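Local coordinates for caspase-3 (Porites astreoides, PDB 6WI4), which is probably a cysteine protease of the caspase family that cleaves proteins after aspartate during apoptosis in coral, at residues Pro142-Asp146 with Phe147-Tyr151. Residues are numbered along the deposited sequence; the frame is centred on the assembly and turned at random.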
ATOM      1  N   PRO A 142      18.725  12.887  -4.389  1.00 19.96           N
ATOM      2  CA  PRO A 142      19.286  11.622  -3.905  1.00 25.28           C
ATOM      3  C   PRO A 142      18.354  10.447  -4.156  1.00 25.82           C
ATOM      4  O   PRO A 142      17.140  10.593  -4.332  1.00 19.57           O
ATOM      5  CB  PRO A 142      19.477  11.862  -2.406  1.00 24.47           C
ATOM      6  CG  PRO A 142      19.504  13.351  -2.251  1.00 22.89           C
ATOM      7  CD  PRO A 142      18.594  13.880  -3.313  1.00 13.68           C
ATOM      8  N   ALA A 143      18.959   9.257  -4.141  1.00 31.46           N
ATOM      9  CA  ALA A 143      18.277   8.055  -4.608  1.00 29.41           C
ATOM     10  C   ALA A 143      17.071   7.709  -3.743  1.00 18.66           C
ATOM     11  O   ALA A 143      16.024   7.295  -4.265  1.00 21.71           O
ATOM     12  CB  ALA A 143      19.257   6.885  -4.639  1.00 31.73           C
ATOM     13  N   GLU A 144      17.208   7.835  -2.423  1.00 17.08           N
ATOM     14  CA  GLU A 144      16.145   7.450  -1.502  1.00 16.03           C
ATOM     15  C   GLU A 144      15.076   8.522  -1.341  1.00 13.13           C
ATOM     16  O   GLU A 144      14.122   8.299  -0.594  1.00 13.93           O
ATOM     17  CB  GLU A 144      16.717   7.105  -0.117  1.00 19.30           C
ATOM     18  CG  GLU A 144      17.629   5.875  -0.081  1.00 20.70           C
ATOM     19  CD  GLU A 144      16.879   4.554  -0.156  1.00 21.46           C
ATOM     20  OE1 GLU A 144      15.632   4.566  -0.107  1.00 20.46           O
ATOM     21  OE2 GLU A 144      17.543   3.493  -0.243  1.00 19.41           O
ATOM     22  N   ALA A 145      15.200   9.672  -1.998  1.00 12.68           N
ATOM     23  CA  ALA A 145      14.191  10.707  -1.836  1.00 10.76           C
ATOM     24  C   ALA A 145      12.918  10.394  -2.629  1.00 11.88           C
ATOM     25  O   ALA A 145      12.914   9.624  -3.596  1.00 12.37           O
ATOM     26  CB  ALA A 145      14.734  12.073  -2.268  1.00 13.11           C
ATOM     27  N   ASP A 146      11.820  11.015  -2.189  1.00 11.88           N
ATOM     28  CA  ASP A 146      10.537  11.051  -2.891  1.00 10.03           C
ATOM     29  C   ASP A 146       9.790   9.725  -2.827  1.00 12.01           C
ATOM     30  O   ASP A 146       8.816   9.530  -3.559  1.00 12.90           O
ATOM     31  CB  ASP A 146      10.697  11.506  -4.352  1.00 10.94           C
ATOM     32  CG  ASP A 146      11.494  12.790  -4.473  1.00 12.94           C
ATOM     33  OD1 ASP A 146      11.174  13.759  -3.749  1.00 13.74           O
ATOM     34  OD2 ASP A 146      12.443  12.823  -5.277  1.00 15.98           O
ATOM     35  N   PHE A 147      10.189   8.830  -1.934  1.00  9.67           N
ATOM     36  CA  PHE A 147       9.384   7.674  -1.561  1.00  9.23           C
ATOM     37  C   PHE A 147       8.429   8.039  -0.433  1.00 11.40           C
ATOM     38  O   PHE A 147       8.757   8.835   0.451  1.00  9.84           O
ATOM     39  CB  PHE A 147      10.253   6.512  -1.078  1.00 10.62           C
ATOM     40  CG  PHE A 147      11.016   5.796  -2.157  1.00 10.88           C
ATOM     41  CD1 PHE A 147      12.262   6.243  -2.555  1.00 12.42           C
ATOM     42  CD2 PHE A 147      10.495   4.651  -2.736  1.00 12.66           C
ATOM     43  CE1 PHE A 147      12.975   5.576  -3.518  1.00 14.80           C
ATOM     44  CE2 PHE A 147      11.198   3.976  -3.702  1.00 14.92           C
ATOM     45  CZ  PHE A 147      12.439   4.436  -4.100  1.00 18.37           C
ATOM     46  N   VAL A 148       7.253   7.418  -0.446  1.00  9.25           N
ATOM     47  CA  VAL A 148       6.355   7.449   0.702  1.00  8.03           C
ATOM     48  C   VAL A 148       5.769   6.054   0.856  1.00  8.44           C
ATOM     49  O   VAL A 148       5.359   5.434  -0.131  1.00  9.52           O
ATOM     50  CB  VAL A 148       5.264   8.535   0.573  1.00  8.16           C
ATOM     51  CG1 VAL A 148       4.428   8.381  -0.702  1.00  8.69           C
ATOM     52  CG2 VAL A 148       4.393   8.545   1.810  1.00  9.44           C
ATOM     53  N   TYR A 149       5.795   5.531   2.080  1.00  8.92           N
ATOM     54  CA  TYR A 149       5.387   4.158   2.358  1.00  9.17           C
ATOM     55  C   TYR A 149       4.215   4.228   3.321  1.00  9.99           C
ATOM     56  O   TYR A 149       4.382   4.624   4.482  1.00  9.55           O
ATOM     57  CB  TYR A 149       6.537   3.334   2.940  1.00  9.88           C
ATOM     58  CG  TYR A 149       7.854   3.434   2.189  1.00  9.86           C
ATOM     59  CD1 TYR A 149       8.785   4.404   2.521  1.00 10.18           C
ATOM     60  CD2 TYR A 149       8.170   2.549   1.162  1.00 12.28           C
ATOM     61  CE1 TYR A 149      10.007   4.495   1.857  1.00 14.01           C
ATOM     62  CE2 TYR A 149       9.384   2.648   0.488  1.00 15.58           C
ATOM     63  CZ  TYR A 149      10.296   3.613   0.846  1.00 16.18           C
ATOM     64  OH  TYR A 149      11.516   3.716   0.198  1.00 17.71           O
ATOM     65  N   ALA A 150       3.028   3.883   2.829  1.00  8.99           N
ATOM     66  CA  ALA A 150       1.803   3.962   3.613  1.00  6.15           C
ATOM     67  C   ALA A 150       1.485   2.567   4.134  1.00  7.25           C
ATOM     68  O   ALA A 150       1.054   1.694   3.375  1.00  9.40           O
ATOM     69  CB  ALA A 150       0.662   4.522   2.769  1.00  9.20           C
ATOM     70  N   TYR A 151       1.707   2.357   5.427  1.00  8.38           N
ATOM     71  CA  TYR A 151       1.545   1.060   6.072  1.00  7.10           C
ATOM     72  C   TYR A 151       0.208   0.970   6.797  1.00  8.47           C
ATOM     73  O   TYR A 151      -0.201   1.915   7.472  1.00  9.17           O
ATOM     74  CB  TYR A 151       2.656   0.852   7.099  1.00  7.03           C
ATOM     75  CG  TYR A 151       4.001   0.481   6.540  1.00  9.02           C
ATOM     76  CD1 TYR A 151       4.334  -0.850   6.315  1.00 11.14           C
ATOM     77  CD2 TYR A 151       4.958   1.453   6.296  1.00  9.05           C
ATOM     78  CE1 TYR A 151       5.587  -1.205   5.853  1.00 14.00           C
ATOM     79  CE2 TYR A 151       6.219   1.110   5.824  1.00 10.80           C
ATOM     80  CZ  TYR A 151       6.520  -0.223   5.604  1.00 13.83           C
ATOM     81  OH  TYR A 151       7.764  -0.586   5.139  1.00 18.46           O
TER
HETATM   82  O   HOH W   1      13.471   5.822   0.710  1.00 16.80           O
HETATM   83  O   HOH W   2      13.965   2.391  -1.198  1.00 30.43           O
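The ring of Phe-147 turns one edge to the turn before it. CD1 lies 3.4 Å from Glu-144 O, and CE1 lies 3.6 Å from Ala-143 O. Ala-143 O lies in the ring plane and Glu-144 O a little off it, so the weakly positive C-H edge meets both oxygens. A chi1 of -73° sets CG opposite the carbonyl carbon and swings the ring back toward the turn. Replacing Phe-147 with an alanine would probably open a gap beside the turn and leave these two carbonyls without their aromatic edge.

Two waters join Glu-144 to Tyr-149. Water 1 accepts from Tyr-149 OH (2.9 Å) and donates to both Glu-144 O and Glu-144 OE1. Water 2 donates to Glu-144 OE1 and to Tyr-149 OH, and it also lies over one face of the Phe-147 ring. OE1 is thus gripped twice, although it stays 4.2 Å from Tyr-149 OH.

A type I turn, closed by Ala-145 N to Pro-142 O (3.2 Å), presents the carbonyls. Asp-146 OD1 forms a salt bridge with Arg-223 and a hydrogen bond with Tyr-4. Lys-123 makes a cation-pi contact with Phe-147. The loop leads into strand 147-151 of the central caspase sheet, parallel to strand 123-128 and antiparallel to strand 217-220.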